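Long-range contact in uncharacterized protein Dfer_1899 (Dyadobacter fermentans, PDB 5HX0), which is of unknown function but has a sialidase-type beta-propeller fold with a BNR repeat-like domain, and may act on or bind sugars: residues Y328-I341 / E354-Y368. Numbering follows the deposited sequence.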
loop_
_atom_site.group_PDB
_atom_site.type_symbol
_atom_site.label_atom_id
_atom_site.label_comp_id
_atom_site.label_asym_id
_atom_site.label_seq_id
_atom_site.Cartn_x
_atom_site.Cartn_y
_atom_site.Cartn_z
ATOM N N TYR A 328 -23.146 -18.070 6.528
ATOM C CA TYR A 328 -21.932 -18.518 7.203
ATOM C C TYR A 328 -21.127 -19.454 6.319
ATOM O O TYR A 328 -21.660 -20.107 5.420
ATOM C CB TYR A 328 -22.241 -19.227 8.526
ATOM C CG TYR A 328 -23.426 -20.166 8.463
ATOM C CD1 TYR A 328 -24.717 -19.682 8.639
ATOM C CD2 TYR A 328 -23.252 -21.528 8.279
ATOM C CE1 TYR A 328 -25.814 -20.523 8.601
ATOM C CE2 TYR A 328 -24.366 -22.397 8.238
ATOM C CZ TYR A 328 -25.633 -21.876 8.405
ATOM O OH TYR A 328 -26.758 -22.683 8.378
ATOM N N GLY A 329 -19.824 -19.523 6.605
ATOM C CA GLY A 329 -18.982 -20.500 5.955
ATOM C C GLY A 329 -19.162 -21.876 6.570
ATOM O O GLY A 329 -19.485 -22.026 7.752
ATOM N N TYR A 330 -18.961 -22.900 5.749
ATOM C CA TYR A 330 -19.082 -24.287 6.195
ATOM C C TYR A 330 -17.771 -24.993 5.871
ATOM O O TYR A 330 -17.589 -25.544 4.783
ATOM C CB TYR A 330 -20.263 -24.989 5.540
ATOM C CG TYR A 330 -20.610 -26.301 6.202
ATOM C CD1 TYR A 330 -21.209 -26.333 7.452
ATOM C CD2 TYR A 330 -20.336 -27.511 5.575
ATOM C CE1 TYR A 330 -21.554 -27.553 8.061
ATOM C CE2 TYR A 330 -20.668 -28.720 6.173
ATOM C CZ TYR A 330 -21.276 -28.733 7.410
ATOM O OH TYR A 330 -21.604 -29.938 7.993
ATOM N N ARG A 331 -16.865 -24.998 6.838
ATOM C CA ARG A 331 -15.526 -25.545 6.635
ATOM C C ARG A 331 -15.466 -26.988 7.104
ATOM O O ARG A 331 -14.612 -27.383 7.887
ATOM C CB ARG A 331 -14.489 -24.671 7.334
ATOM C CG ARG A 331 -14.228 -23.340 6.571
ATOM C CD ARG A 331 -13.603 -22.276 7.475
ATOM N NE ARG A 331 -12.996 -21.181 6.719
ATOM C CZ ARG A 331 -12.196 -20.244 7.240
ATOM N NH1 ARG A 331 -11.676 -19.310 6.449
ATOM N NH2 ARG A 331 -11.916 -20.227 8.544
ATOM N N HIS A 332 -16.446 -27.767 6.647
ATOM C CA HIS A 332 -16.499 -29.214 6.840
ATOM C C HIS A 332 -16.927 -29.824 5.516
ATOM O O HIS A 332 -17.382 -29.118 4.619
ATOM C CB HIS A 332 -17.469 -29.587 7.963
ATOM C CG HIS A 332 -17.292 -28.754 9.189
ATOM N ND1 HIS A 332 -16.375 -29.062 10.168
ATOM C CD2 HIS A 332 -17.862 -27.584 9.562
ATOM C CE1 HIS A 332 -16.417 -28.142 11.114
ATOM N NE2 HIS A 332 -17.306 -27.227 10.767
ATOM N N LYS A 333 -16.770 -31.137 5.375
ATOM C CA LYS A 333 -17.232 -31.796 4.149
ATOM C C LYS A 333 -18.749 -31.774 4.066
ATOM O O LYS A 333 -19.434 -32.087 5.037
ATOM C CB LYS A 333 -16.737 -33.252 4.070
ATOM C CG LYS A 333 -15.225 -33.419 4.166
ATOM C CD LYS A 333 -14.469 -32.412 3.291
ATOM C CE LYS A 333 -13.796 -33.065 2.072
ATOM N NZ LYS A 333 -13.206 -32.042 1.129
ATOM N N PRO A 334 -19.290 -31.395 2.910
ATOM C CA PRO A 334 -18.608 -30.859 1.730
ATOM C C PRO A 334 -18.372 -29.354 1.881
ATOM O O PRO A 334 -19.314 -28.632 2.226
ATOM C CB PRO A 334 -19.592 -31.152 0.602
ATOM C CG PRO A 334 -20.922 -31.095 1.257
ATOM C CD PRO A 334 -20.745 -31.467 2.715
ATOM N N LEU A 335 -17.150 -28.906 1.621
ATOM C CA LEU A 335 -16.746 -27.534 1.931
ATOM C C LEU A 335 -17.545 -26.512 1.138
ATOM O O LEU A 335 -17.684 -26.638 -0.077
ATOM C CB LEU A 335 -15.272 -27.355 1.617
ATOM C CG LEU A 335 -14.298 -28.230 2.394
ATOM C CD1 LEU A 335 -12.936 -28.172 1.729
ATOM C CD2 LEU A 335 -14.219 -27.721 3.822
ATOM N N GLY A 336 -18.036 -25.476 1.821
ATOM C CA GLY A 336 -18.680 -24.386 1.100
ATOM C C GLY A 336 -19.348 -23.330 1.961
ATOM O O GLY A 336 -18.795 -22.893 2.979
ATOM N N ILE A 337 -20.552 -22.924 1.551
ATOM C CA ILE A 337 -21.235 -21.743 2.071
ATOM C C ILE A 337 -22.671 -22.137 2.335
ATOM O O ILE A 337 -23.294 -22.775 1.483
ATOM C CB ILE A 337 -21.213 -20.557 1.077
ATOM C CG1 ILE A 337 -19.808 -20.285 0.493
ATOM C CG2 ILE A 337 -21.880 -19.300 1.698
ATOM C CD1 ILE A 337 -18.744 -19.790 1.489
ATOM N N ARG A 338 -23.216 -21.721 3.480
ATOM C CA ARG A 338 -24.598 -22.044 3.836
ATOM C C ARG A 338 -25.285 -20.828 4.460
ATOM O O ARG A 338 -24.655 -19.807 4.755
ATOM C CB ARG A 338 -24.634 -23.259 4.786
ATOM C CG ARG A 338 -24.000 -24.503 4.141
ATOM C CD ARG A 338 -24.014 -25.737 5.023
ATOM N NE ARG A 338 -23.432 -26.851 4.267
ATOM C CZ ARG A 338 -23.798 -28.121 4.401
ATOM N NH1 ARG A 338 -24.745 -28.460 5.270
ATOM N NH2 ARG A 338 -23.216 -29.051 3.658
ATOM N N ALA A 339 -26.594 -20.952 4.680
ATOM C CA ALA A 339 -27.363 -19.867 5.266
ATOM C C ALA A 339 -28.685 -20.406 5.791
ATOM O O ALA A 339 -29.099 -21.520 5.458
ATOM C CB ALA A 339 -27.613 -18.745 4.244
ATOM N N ARG A 340 -29.348 -19.594 6.620
ATOM C CA ARG A 340 -30.726 -19.877 6.993
ATOM C C ARG A 340 -31.445 -18.554 7.226
ATOM O O ARG A 340 -30.821 -17.545 7.543
ATOM C CB ARG A 340 -30.806 -20.793 8.231
ATOM C CG ARG A 340 -29.979 -20.365 9.432
ATOM C CD ARG A 340 -29.942 -21.482 10.515
ATOM N NE ARG A 340 -29.108 -22.622 10.127
ATOM C CZ ARG A 340 -29.208 -23.842 10.653
ATOM N NH1 ARG A 340 -30.118 -24.093 11.597
ATOM N NH2 ARG A 340 -28.414 -24.819 10.232
ATOM N N ILE A 341 -32.761 -18.553 7.041
ATOM C CA ILE A 341 -33.545 -17.333 7.167
ATOM C C ILE A 341 -34.300 -17.394 8.484
ATOM O O ILE A 341 -35.135 -18.283 8.682
ATOM C CB ILE A 341 -34.508 -17.157 5.983
ATOM C CG1 ILE A 341 -33.723 -17.000 4.676
ATOM C CG2 ILE A 341 -35.442 -15.965 6.238
ATOM C CD1 ILE A 341 -34.632 -16.820 3.451
ATOM N N GLU A 354 -31.754 -25.110 6.631
ATOM C CA GLU A 354 -30.465 -24.646 6.135
ATOM C C GLU A 354 -30.448 -24.636 4.607
ATOM O O GLU A 354 -30.858 -25.605 3.954
ATOM C CB GLU A 354 -29.337 -25.517 6.680
ATOM C CG GLU A 354 -27.944 -25.058 6.283
ATOM C CD GLU A 354 -26.866 -25.799 7.051
ATOM O OE1 GLU A 354 -26.640 -26.988 6.768
ATOM O OE2 GLU A 354 -26.257 -25.190 7.957
ATOM N N ILE A 355 -29.998 -23.523 4.054
ATOM C CA ILE A 355 -29.855 -23.306 2.621
ATOM C C ILE A 355 -28.409 -23.635 2.277
ATOM O O ILE A 355 -27.486 -23.058 2.865
ATOM C CB ILE A 355 -30.183 -21.843 2.265
ATOM C CG1 ILE A 355 -31.589 -21.470 2.751
ATOM C CG2 ILE A 355 -29.997 -21.574 0.783
ATOM C CD1 ILE A 355 -31.862 -19.975 2.759
ATOM N N VAL A 356 -28.175 -24.562 1.352
ATOM C CA VAL A 356 -26.795 -24.921 1.016
ATOM C C VAL A 356 -26.433 -24.226 -0.290
ATOM O O VAL A 356 -26.975 -24.559 -1.350
ATOM C CB VAL A 356 -26.595 -26.443 0.937
ATOM C CG1 VAL A 356 -25.127 -26.758 0.661
ATOM C CG2 VAL A 356 -27.023 -27.111 2.262
ATOM N N LEU A 357 -25.510 -23.258 -0.233
ATOM C CA LEU A 357 -25.196 -22.484 -1.437
ATOM C C LEU A 357 -24.035 -23.069 -2.247
ATOM O O LEU A 357 -24.043 -22.994 -3.481
ATOM C CB LEU A 357 -24.879 -21.025 -1.072
ATOM C CG LEU A 357 -25.998 -20.249 -0.371
ATOM C CD1 LEU A 357 -25.522 -18.859 0.010
ATOM C CD2 LEU A 357 -27.244 -20.167 -1.261
ATOM N N ARG A 358 -23.024 -23.631 -1.591
ATOM C CA ARG A 358 -21.855 -24.173 -2.282
ATOM C C ARG A 358 -21.398 -25.419 -1.551
ATOM O O ARG A 358 -21.380 -25.445 -0.317
ATOM C CB ARG A 358 -20.661 -23.180 -2.341
ATOM C CG ARG A 358 -20.913 -21.865 -3.060
ATOM C CD ARG A 358 -21.040 -22.061 -4.568
ATOM N NE ARG A 358 -19.807 -22.432 -5.253
ATOM C CZ ARG A 358 -19.071 -21.586 -5.975
ATOM N NH1 ARG A 358 -19.424 -20.311 -6.087
ATOM N NH2 ARG A 358 -17.991 -22.016 -6.595
ATOM N N THR A 359 -21.025 -26.447 -2.316
ATOM C CA THR A 359 -20.448 -27.671 -1.772
ATOM C C THR A 359 -19.136 -28.039 -2.451
ATOM O O THR A 359 -18.578 -29.103 -2.147
ATOM C CB THR A 359 -21.424 -28.858 -1.924
ATOM O OG1 THR A 359 -21.750 -29.020 -3.307
ATOM C CG2 THR A 359 -22.717 -28.614 -1.150
ATOM N N ASP A 360 -18.632 -27.198 -3.360
ATOM C CA ASP A 360 -17.529 -27.553 -4.249
ATOM C C ASP A 360 -16.186 -26.968 -3.816
ATOM O O ASP A 360 -15.273 -26.845 -4.648
ATOM C CB ASP A 360 -17.851 -27.107 -5.682
ATOM C CG ASP A 360 -18.173 -25.607 -5.788
ATOM O OD1 ASP A 360 -18.819 -25.049 -4.870
ATOM O OD2 ASP A 360 -17.787 -24.985 -6.805
ATOM N N GLY A 361 -16.033 -26.597 -2.547
ATOM C CA GLY A 361 -14.781 -25.982 -2.121
ATOM C C GLY A 361 -13.626 -26.970 -2.141
ATOM O O GLY A 361 -13.794 -28.166 -1.892
ATOM N N GLY A 362 -12.424 -26.449 -2.415
ATOM C CA GLY A 362 -11.205 -27.242 -2.439
ATOM C C GLY A 362 -10.598 -27.465 -1.064
ATOM O O GLY A 362 -10.597 -28.588 -0.559
ATOM N N THR A 363 -10.092 -26.401 -0.444
ATOM C CA THR A 363 -9.538 -26.420 0.904
ATOM C C THR A 363 -10.416 -25.580 1.822
ATOM O O THR A 363 -11.335 -24.894 1.378
ATOM C CB THR A 363 -8.109 -25.869 0.930
ATOM O OG1 THR A 363 -8.158 -24.445 0.744
ATOM C CG2 THR A 363 -7.268 -26.472 -0.179
ATOM N N THR A 364 -10.121 -25.645 3.123
ATOM C CA THR A 364 -10.877 -24.887 4.113
ATOM C C THR A 364 -10.631 -23.378 4.033
ATOM O O THR A 364 -11.299 -22.618 4.748
ATOM C CB THR A 364 -10.525 -25.397 5.512
ATOM O OG1 THR A 364 -9.107 -25.321 5.679
ATOM C CG2 THR A 364 -10.979 -26.861 5.688
ATOM N N ASP A 365 -9.705 -22.919 3.185
ATOM C CA ASP A 365 -9.403 -21.489 3.065
ATOM C C ASP A 365 -10.428 -20.859 2.114
ATOM O O ASP A 365 -10.163 -20.563 0.947
ATOM C CB ASP A 365 -7.959 -21.307 2.604
ATOM C CG ASP A 365 -7.471 -19.866 2.687
ATOM O OD1 ASP A 365 -8.126 -19.021 3.326
ATOM O OD2 ASP A 365 -6.383 -19.592 2.119
ATOM N N LEU A 366 -11.626 -20.640 2.650
ATOM C CA LEU A 366 -12.766 -20.076 1.928
ATOM C C LEU A 366 -13.760 -19.601 2.978
ATOM O O LEU A 366 -13.548 -19.798 4.176
ATOM C CB LEU A 366 -13.405 -21.104 0.970
ATOM C CG LEU A 366 -13.711 -22.510 1.517
ATOM C CD1 LEU A 366 -14.910 -22.532 2.489
ATOM C CD2 LEU A 366 -13.972 -23.530 0.375
ATOM N N GLY A 367 -14.871 -19.015 2.521
ATOM C CA GLY A 367 -15.960 -18.655 3.409
ATOM C C GLY A 367 -16.117 -17.169 3.661
ATOM O O GLY A 367 -16.032 -16.354 2.733
ATOM N N TYR A 368 -16.344 -16.800 4.920
ATOM C CA TYR A 368 -16.584 -15.412 5.309
ATOM C C TYR A 368 -17.650 -14.733 4.436
ATOM O O TYR A 368 -17.386 -13.672 3.861
ATOM C CB TYR A 368 -15.282 -14.621 5.267
ATOM C CG TYR A 368 -14.329 -14.901 6.419
ATOM C CD1 TYR A 368 -13.837 -16.183 6.661
ATOM C CD2 TYR A 368 -13.946 -13.878 7.284
ATOM C CE1 TYR A 368 -12.967 -16.448 7.725
ATOM C CE2 TYR A 368 -13.085 -14.123 8.344
ATOM C CZ TYR A 368 -12.601 -15.407 8.560
ATOM O OH TYR A 368 -11.742 -15.625 9.614
HETATM O O HOH W 1 -9.696 -17.655 8.422
HETATM O O HOH W 2 -21.443 -26.838 2.196
#
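Glu354 OE2 is gripped by two donors, Tyr328 OH at 2.6 Å and Arg340 NH2 at 3.2 Å. Tyr328 OH donates to the anti lone pair of Glu354 OE2, whereas Arg340 NH2 meets this oxygen from above the carboxylate plane. Arg340 also gives NE to Tyr328 OH, so the three groups close a ring of bonds. Its chain bends at chi3 (73°) to bring both nitrogens there. The other oxygen, OE1, forms a salt bridge with Arg338 NH1 at 2.8 Å. The guanidinium and carboxylate planes stand 88° apart, so OE1 is near the guanidinium plane but met from above its own. The Arg338 guanidinium lies between the Tyr330 ring on one face and Val356 CG2 on the other. Its NE donates to a water, which in turn donates to the carbonyl oxygens of Pro334 and Arg358.

Strands 336-341 and 354-358 pair antiparallel, with Ile355 N to Ala339 O at 2.6 Å. Further along, Leu357 N and Arg358 N both donate to Ile337 O, forming a classic beta bulge. Ile337 CD1 reaches Gly367 CA at 3.6 Å, and Tyr383 and Phe385 of strand 378-385 also touch this side chain. At the far end, Arg331 NE and NH1 hold Leu366 O side-on, NE at 2.9 Å. A water links Arg331 NH1 to Tyr368 OH, which also hydrogen-bonds Glu265. The chain thus passes from the outermost strand of one four-stranded antiparallel sheet into the next, the blade-to-blade connection characteristic of a beta-propeller.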